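Local coordinates for protein carboxypeptidase A (Helicoverpa armigera, PDB 1JQG) that probably trims amino acids from the carboxyl ends of peptides as a zinc-dependent mid-gut carboxypeptidase, made as a proenzyme, at residues N110-R113 with S114-S117; H122-E125 with E126-Y130; A194-L198 with V199-T203. All coordinates share one frame; numbering follows the deposited sequence.

Contact 1. Residues N110-R113 with S114-S117; sequences NSTR and SRLS
Thr112 and Arg115 face each other across a tight reversal of the chain, with Arg113 and Ser114 at its two corners; their backbone angles are those of a type I beta turn. The backbone bonds are uneven. Thr112 N gives a nearly straight bond to Arg115 O (3.0 Å, 169°), approaching from above the carbonyl plane, whereas the return bond from Arg115 N to Thr112 O is weak at 3.4 Å.

Hydroxyl groups extend the pairing beyond the turn. A chi1 of -169° places Ser111 OG beside its own carbonyl carbon, where it faces Ser117 N and weakly accepts from it at 3.4 Å; serine suits the place because its short hydroxyl can accept at this range. Farther out, a water accepts from Asn110 N and has a weak hydrogen bond with Ser117 OG.

Van der Waals contacts line the bend. The methyl CG2 of Thr112 lies 3.6 Å from Arg115 CB, while Leu116 CD2 sets a methyl against the carbonyl oxygen Thr112 O, 3.6 Å away. A branched threonine suits this place because it offers a methyl to the opposite residue.

The loop joins helix 92-108 to helix 124-137 and lies against the latter: Leu116 is buried on Tyr130, Arg113 rests on Ala129, and the guanidinium of Arg115 forms a salt bridge with Glu137 at that helix's far end.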
loop_
_atom_site.group_PDB
_atom_site.type_symbol
_atom_site.label_atom_id
_atom_site.label_comp_id
_atom_site.label_asym_id
_atom_site.label_seq_id
_atom_site.Cartn_x
_atom_site.Cartn_y
_atom_site.Cartn_z
ATOM N N ASN A 110 -9.874 -15.446 -18.620
ATOM C CA ASN A 110 -10.328 -16.791 -18.300
ATOM C C ASN A 110 -10.306 -17.033 -16.807
ATOM O O ASN A 110 -10.192 -18.130 -16.301
ATOM C CB ASN A 110 -9.459 -17.819 -19.039
ATOM C CG ASN A 110 -9.670 -17.826 -20.541
ATOM O OD1 ASN A 110 -8.817 -18.162 -21.378
ATOM N ND2 ASN A 110 -10.866 -17.444 -20.960
ATOM N N SER A 111 -10.306 -15.966 -16.025
ATOM C CA SER A 111 -10.246 -15.964 -14.584
ATOM C C SER A 111 -11.443 -16.696 -14.026
ATOM O O SER A 111 -12.525 -16.609 -14.562
ATOM C CB SER A 111 -10.273 -14.546 -14.025
ATOM O OG SER A 111 -9.960 -14.518 -12.646
ATOM N N THR A 112 -11.248 -17.443 -12.956
ATOM C CA THR A 112 -12.326 -18.234 -12.361
ATOM C C THR A 112 -12.319 -18.046 -10.854
ATOM O O THR A 112 -11.428 -17.501 -10.202
ATOM C CB THR A 112 -12.237 -19.723 -12.752
ATOM O OG1 THR A 112 -13.338 -20.435 -12.221
ATOM C CG2 THR A 112 -11.017 -20.337 -12.073
ATOM N N ARG A 113 -13.357 -18.542 -10.187
ATOM C CA ARG A 113 -13.488 -18.446 -8.737
ATOM C C ARG A 113 -12.353 -19.137 -7.989
ATOM O O ARG A 113 -11.852 -18.638 -6.975
ATOM C CB ARG A 113 -14.873 -18.931 -8.341
ATOM C CG ARG A 113 -15.212 -18.812 -6.860
ATOM C CD ARG A 113 -16.669 -19.185 -6.584
ATOM N NE ARG A 113 -17.002 -19.050 -5.169
ATOM C CZ ARG A 113 -18.105 -18.456 -4.711
ATOM N NH1 ARG A 113 -18.318 -18.393 -3.396
ATOM N NH2 ARG A 113 -19.056 -17.878 -5.438
ATOM N N SER A 114 -11.913 -20.319 -8.419
ATOM C CA SER A 114 -10.858 -21.076 -7.757
ATOM C C SER A 114 -9.456 -20.665 -8.211
ATOM O O SER A 114 -8.450 -21.058 -7.592
ATOM C CB SER A 114 -11.003 -22.597 -7.948
ATOM O OG SER A 114 -10.972 -23.094 -9.286
ATOM N N ARG A 115 -9.337 -19.986 -9.348
ATOM C CA ARG A 115 -8.083 -19.558 -9.923
ATOM C C ARG A 115 -8.146 -18.146 -10.487
ATOM O O ARG A 115 -8.582 -17.909 -11.612
ATOM C CB ARG A 115 -7.610 -20.525 -11.011
ATOM C CG ARG A 115 -7.301 -21.950 -10.618
ATOM C CD ARG A 115 -6.087 -22.117 -9.719
ATOM N NE ARG A 115 -6.221 -23.383 -8.925
ATOM C CZ ARG A 115 -5.548 -24.454 -9.316
ATOM N NH1 ARG A 115 -4.770 -24.382 -10.416
ATOM N NH2 ARG A 115 -5.632 -25.582 -8.626
ATOM N N LEU A 116 -7.713 -17.159 -9.716
ATOM C CA LEU A 116 -7.624 -15.774 -10.154
ATOM C C LEU A 116 -6.415 -15.564 -11.052
ATOM O O LEU A 116 -5.310 -15.826 -10.615
ATOM C CB LEU A 116 -7.555 -14.840 -8.952
ATOM C CG LEU A 116 -8.784 -14.778 -8.033
ATOM C CD1 LEU A 116 -8.599 -13.705 -6.981
ATOM C CD2 LEU A 116 -10.124 -14.501 -8.716
ATOM N N SER A 117 -6.634 -15.119 -12.286
ATOM C CA SER A 117 -5.580 -14.871 -13.253
ATOM C C SER A 117 -4.864 -13.554 -12.978
ATOM O O SER A 117 -5.307 -12.773 -12.130
ATOM C CB SER A 117 -6.191 -14.868 -14.658
ATOM O OG SER A 117 -6.575 -16.183 -15.054
HETATM O O HOH W 1 -6.684 -15.330 -18.192
#

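Contact 2. Residues H122-E125 with E126-Y130; sequences HSYE and EVDAY
Ser123 N donates an almost straight hydrogen bond (177°) to Glu126 OE2 at 3.1 Å. Ser123 is the N-cap of helix 124-137, and a glutamate three residues on that folds back to its amide supplies one half of a capping box. The glutamate's chi1 (-54°) sets CG beside its own backbone N and so turns the chain back, while the extended chi2 (180°) adds reach; OE2 is met on its anti side, 34° out of the carboxylate plane, and Ser123 OG lies 3.2 Å from Glu126 OE2. The other oxygen, OE1, forms a salt bridge with Lys120.

Regular helix bonds follow, Val127 N to Ser123 O at 3.1 Å and Asp128 N to Tyr124 O at 2.9 Å. A water donates to both Glu125 O and Asp128 OD1, tying a first-turn carbonyl to a side chain.

Tyr124 and Asp128 run side by side, with Asp128 CB over the rim of one ring face. The phenol bonds to Ser155 O, and Asp128 OD2 to Lys157. On the buried flank Val127 CG2 meets His122 CB at 4.1 Å; Leu188 and Leu192 of helix 187-200 back this pair.

The helix's amino end and Lys120 would probably favour Glu126's negative charge, as Lys157 would Asp128's.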
loop_
_atom_site.group_PDB
_atom_site.type_symbol
_atom_site.label_atom_id
_atom_site.label_comp_id
_atom_site.label_asym_id
_atom_site.label_seq_id
_atom_site.Cartn_x
_atom_site.Cartn_y
_atom_site.Cartn_z
ATOM N N HIS A 122 -9.211 -7.831 -9.636
ATOM C CA HIS A 122 -10.275 -8.576 -8.978
ATOM C C HIS A 122 -10.896 -7.784 -7.831
ATOM O O HIS A 122 -10.215 -7.145 -7.028
ATOM C CB HIS A 122 -9.693 -9.909 -8.426
ATOM C CG HIS A 122 -8.986 -10.701 -9.485
ATOM N ND1 HIS A 122 -9.644 -11.468 -10.442
ATOM C CD2 HIS A 122 -7.660 -10.821 -9.747
ATOM C CE1 HIS A 122 -8.734 -12.026 -11.238
ATOM N NE2 HIS A 122 -7.522 -11.654 -10.836
ATOM N N SER A 123 -12.203 -7.870 -7.689
ATOM C CA SER A 123 -12.935 -7.157 -6.657
ATOM C C SER A 123 -12.806 -7.841 -5.309
ATOM O O SER A 123 -12.251 -8.948 -5.174
ATOM C CB SER A 123 -14.420 -7.049 -7.036
ATOM O OG SER A 123 -15.002 -8.335 -7.073
ATOM N N TYR A 124 -13.346 -7.178 -4.268
ATOM C CA TYR A 124 -13.254 -7.698 -2.914
ATOM C C TYR A 124 -13.963 -9.049 -2.855
ATOM O O TYR A 124 -13.468 -10.004 -2.240
ATOM C CB TYR A 124 -13.876 -6.691 -1.919
ATOM C CG TYR A 124 -14.404 -7.368 -0.648
ATOM C CD1 TYR A 124 -13.536 -7.849 0.329
ATOM C CD2 TYR A 124 -15.770 -7.555 -0.476
ATOM C CE1 TYR A 124 -14.009 -8.502 1.446
ATOM C CE2 TYR A 124 -16.258 -8.184 0.652
ATOM C CZ TYR A 124 -15.373 -8.660 1.616
ATOM O OH TYR A 124 -15.851 -9.308 2.725
ATOM N N GLU A 125 -15.138 -9.126 -3.459
ATOM C CA GLU A 125 -15.960 -10.338 -3.452
ATOM C C GLU A 125 -15.227 -11.512 -4.093
ATOM O O GLU A 125 -15.332 -12.604 -3.567
ATOM C CB GLU A 125 -17.287 -10.091 -4.173
ATOM C CG GLU A 125 -18.182 -9.049 -3.560
ATOM C CD GLU A 125 -17.746 -7.604 -3.758
ATOM O OE1 GLU A 125 -16.917 -7.386 -4.676
ATOM O OE2 GLU A 125 -18.233 -6.724 -3.000
ATOM N N GLU A 126 -14.534 -11.270 -5.219
ATOM C CA GLU A 126 -13.822 -12.304 -5.931
ATOM C C GLU A 126 -12.631 -12.816 -5.133
ATOM O O GLU A 126 -12.382 -14.004 -5.064
ATOM C CB GLU A 126 -13.334 -11.871 -7.328
ATOM C CG GLU A 126 -14.455 -11.306 -8.198
ATOM C CD GLU A 126 -13.974 -10.876 -9.562
ATOM O OE1 GLU A 126 -13.844 -11.768 -10.437
ATOM O OE2 GLU A 126 -13.723 -9.666 -9.744
ATOM N N VAL A 127 -11.955 -11.932 -4.411
ATOM C CA VAL A 127 -10.810 -12.289 -3.562
ATOM C C VAL A 127 -11.291 -13.064 -2.346
ATOM O O VAL A 127 -10.745 -14.058 -1.936
ATOM C CB VAL A 127 -9.984 -11.076 -3.124
ATOM C CG1 VAL A 127 -8.871 -11.489 -2.152
ATOM C CG2 VAL A 127 -9.381 -10.375 -4.327
ATOM N N ASP A 128 -12.404 -12.616 -1.777
ATOM C CA ASP A 128 -13.009 -13.257 -0.617
ATOM C C ASP A 128 -13.422 -14.685 -0.944
ATOM O O ASP A 128 -13.285 -15.624 -0.150
ATOM C CB ASP A 128 -14.226 -12.460 -0.161
ATOM C CG ASP A 128 -14.835 -13.010 1.095
ATOM O OD1 ASP A 128 -15.806 -13.753 0.886
ATOM O OD2 ASP A 128 -14.340 -12.702 2.210
ATOM N N ALA A 129 -14.037 -14.879 -2.112
ATOM C CA ALA A 129 -14.477 -16.216 -2.531
ATOM C C ALA A 129 -13.281 -17.109 -2.834
ATOM O O ALA A 129 -13.256 -18.290 -2.516
ATOM C CB ALA A 129 -15.376 -16.200 -3.753
ATOM N N TYR A 130 -12.272 -16.546 -3.498
ATOM C CA TYR A 130 -11.063 -17.235 -3.888
ATOM C C TYR A 130 -10.342 -17.832 -2.676
ATOM O O TYR A 130 -9.953 -18.993 -2.730
ATOM C CB TYR A 130 -10.128 -16.283 -4.629
ATOM C CG TYR A 130 -8.754 -16.839 -4.990
ATOM C CD1 TYR A 130 -8.640 -18.008 -5.740
ATOM C CD2 TYR A 130 -7.597 -16.196 -4.589
ATOM C CE1 TYR A 130 -7.404 -18.495 -6.113
ATOM C CE2 TYR A 130 -6.348 -16.695 -4.911
ATOM C CZ TYR A 130 -6.263 -17.835 -5.702
ATOM O OH TYR A 130 -5.009 -18.258 -6.027
HETATM O O HOH W 2 -17.397 -13.161 -1.651
#

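Contact 3. Residues A194-L198 with V199-T203; sequences AIHKL and VIDVT
His196 and Asp201 are joined by the backbone bond that marks a wide pi-type turn at the carboxyl end of helix 187-200. Asp201 N points straight at His196 O (2.8 Å, 178°), spanning five residues, one more than an alpha turn. The preceding bond, Val199 N to Ile195 O, is weak and bent.

The charged pair is Lys197 and Asp201, four residues apart and lying alongside each other. Lys197 NZ forms a salt bridge with Asp201 OD1 at 3.1 Å, coming from above the carboxylate plane. The lysine bends at chi2 (-70°), which brings its far end back over the turn, and Lys197 CD passes 3.4 Å from Asp201 O. With an alanine here in place of the lysine, the Asp201 carboxylate would probably lose its positive mate and be freer to turn.

Among the packing contacts, the imidazole of His196 crosses Ile200 at about a right angle, His196 CD2 to Ile200 CB 3.6 Å, and also meets Phe118 edge-to-face. Val199, which also packs on Phe138, has CG2 4.2 Å from Ile195 CG2, while Leu198 packs on Trp410 of helix 402-421.

Past the turn, a CA-H...O contact brings Val202 CA to 3.4 Å from Lys197 O.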
loop_
_atom_site.group_PDB
_atom_site.type_symbol
_atom_site.label_atom_id
_atom_site.label_comp_id
_atom_site.label_asym_id
_atom_site.label_seq_id
_atom_site.Cartn_x
_atom_site.Cartn_y
_atom_site.Cartn_z
ATOM N N ALA A 194 2.089 -13.920 -4.545
ATOM C CA ALA A 194 2.719 -14.637 -3.433
ATOM C C ALA A 194 1.945 -15.884 -3.007
ATOM O O ALA A 194 2.475 -16.930 -2.600
ATOM C CB ALA A 194 2.923 -13.710 -2.260
ATOM N N ILE A 195 0.616 -15.808 -3.007
ATOM C CA ILE A 195 -0.263 -16.944 -2.756
ATOM C C ILE A 195 -0.112 -17.975 -3.872
ATOM O O ILE A 195 -0.176 -19.194 -3.641
ATOM C CB ILE A 195 -1.731 -16.468 -2.666
ATOM C CG1 ILE A 195 -1.930 -15.604 -1.418
ATOM C CG2 ILE A 195 -2.682 -17.630 -2.640
ATOM C CD1 ILE A 195 -3.283 -14.938 -1.267
ATOM N N HIS A 196 0.040 -17.469 -5.122
ATOM C CA HIS A 196 0.108 -18.332 -6.287
ATOM C C HIS A 196 1.372 -19.168 -6.268
ATOM O O HIS A 196 1.385 -20.350 -6.586
ATOM C CB HIS A 196 -0.074 -17.510 -7.561
ATOM C CG HIS A 196 0.212 -18.234 -8.842
ATOM N ND1 HIS A 196 1.387 -18.203 -9.572
ATOM C CD2 HIS A 196 -0.626 -19.055 -9.508
ATOM C CE1 HIS A 196 1.263 -18.978 -10.632
ATOM N NE2 HIS A 196 0.060 -19.508 -10.607
ATOM N N LYS A 197 2.491 -18.571 -5.911
ATOM C CA LYS A 197 3.767 -19.316 -5.858
ATOM C C LYS A 197 3.942 -20.167 -4.605
ATOM O O LYS A 197 4.681 -21.128 -4.627
ATOM C CB LYS A 197 4.984 -18.386 -5.960
ATOM C CG LYS A 197 5.148 -17.798 -7.373
ATOM C CD LYS A 197 5.572 -18.982 -8.243
ATOM C CE LYS A 197 5.681 -18.594 -9.707
ATOM N NZ LYS A 197 6.258 -19.801 -10.406
ATOM N N LEU A 198 3.241 -19.837 -3.511
ATOM C CA LEU A 198 3.313 -20.637 -2.299
ATOM C C LEU A 198 2.286 -21.762 -2.256
ATOM O O LEU A 198 2.398 -22.680 -1.450
ATOM C CB LEU A 198 3.170 -19.730 -1.068
ATOM C CG LEU A 198 4.244 -18.694 -0.825
ATOM C CD1 LEU A 198 3.820 -17.774 0.310
ATOM C CD2 LEU A 198 5.594 -19.304 -0.481
ATOM N N VAL A 199 1.247 -21.682 -3.061
ATOM C CA VAL A 199 0.168 -22.670 -3.048
ATOM C C VAL A 199 -0.033 -23.334 -4.399
ATOM O O VAL A 199 -0.042 -24.551 -4.378
ATOM C CB VAL A 199 -1.162 -22.020 -2.597
ATOM C CG1 VAL A 199 -2.320 -22.994 -2.443
ATOM C CG2 VAL A 199 -0.992 -21.253 -1.283
ATOM N N ILE A 200 -0.341 -22.595 -5.454
ATOM C CA ILE A 200 -0.704 -23.096 -6.748
ATOM C C ILE A 200 0.462 -23.658 -7.534
ATOM O O ILE A 200 0.418 -24.799 -8.003
ATOM C CB ILE A 200 -1.390 -22.019 -7.630
ATOM C CG1 ILE A 200 -2.578 -21.394 -6.886
ATOM C CG2 ILE A 200 -1.819 -22.602 -8.976
ATOM C CD1 ILE A 200 -3.674 -22.335 -6.508
ATOM N N ASP A 201 1.496 -22.867 -7.739
ATOM C CA ASP A 201 2.665 -23.228 -8.499
ATOM C C ASP A 201 3.920 -23.174 -7.651
ATOM O O ASP A 201 4.594 -22.146 -7.673
ATOM C CB ASP A 201 2.837 -22.302 -9.713
ATOM C CG ASP A 201 3.857 -22.831 -10.701
ATOM O OD1 ASP A 201 4.310 -21.953 -11.444
ATOM O OD2 ASP A 201 4.149 -24.046 -10.703
ATOM N N VAL A 202 4.117 -24.158 -6.785
ATOM C CA VAL A 202 5.248 -24.191 -5.864
ATOM C C VAL A 202 6.524 -24.667 -6.567
ATOM O O VAL A 202 6.787 -25.876 -6.700
ATOM C CB VAL A 202 4.958 -25.137 -4.677
ATOM C CG1 VAL A 202 6.066 -25.007 -3.639
ATOM C CG2 VAL A 202 3.589 -24.839 -4.075
ATOM N N THR A 203 7.342 -23.713 -7.009
ATOM C CA THR A 203 8.594 -24.064 -7.657
ATOM C C THR A 203 9.797 -24.001 -6.721
ATOM O O THR A 203 10.912 -24.446 -7.046
ATOM C CB THR A 203 8.844 -23.209 -8.911
ATOM O OG1 THR A 203 8.727 -21.823 -8.612
ATOM C CG2 THR A 203 7.854 -23.573 -10.025
#

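The three contacts follow in series along the chain yet are neighbours in space. Contact 1 and contact 2, about 10 Å apart between centres, are joined by a probable hydrogen bond from His122 NE2 to Ser117 O, 2.8 Å long. Contact 3 lies about 14 Å from contact 1 and 18 Å from contact 2, centre to centre, and touches contact 1 where Arg115 NE comes 3.7 Å from Ile200 CD1. Tyr130 connects all three: its ring packs against the turn of 110-117, and its hydroxyl end reaches Ile195 and Ile200. None of the contacts belongs to the zinc site of His181, Glu184 and His306, although helix 187-200, which ends in contact 3, starts just after the first two ligands.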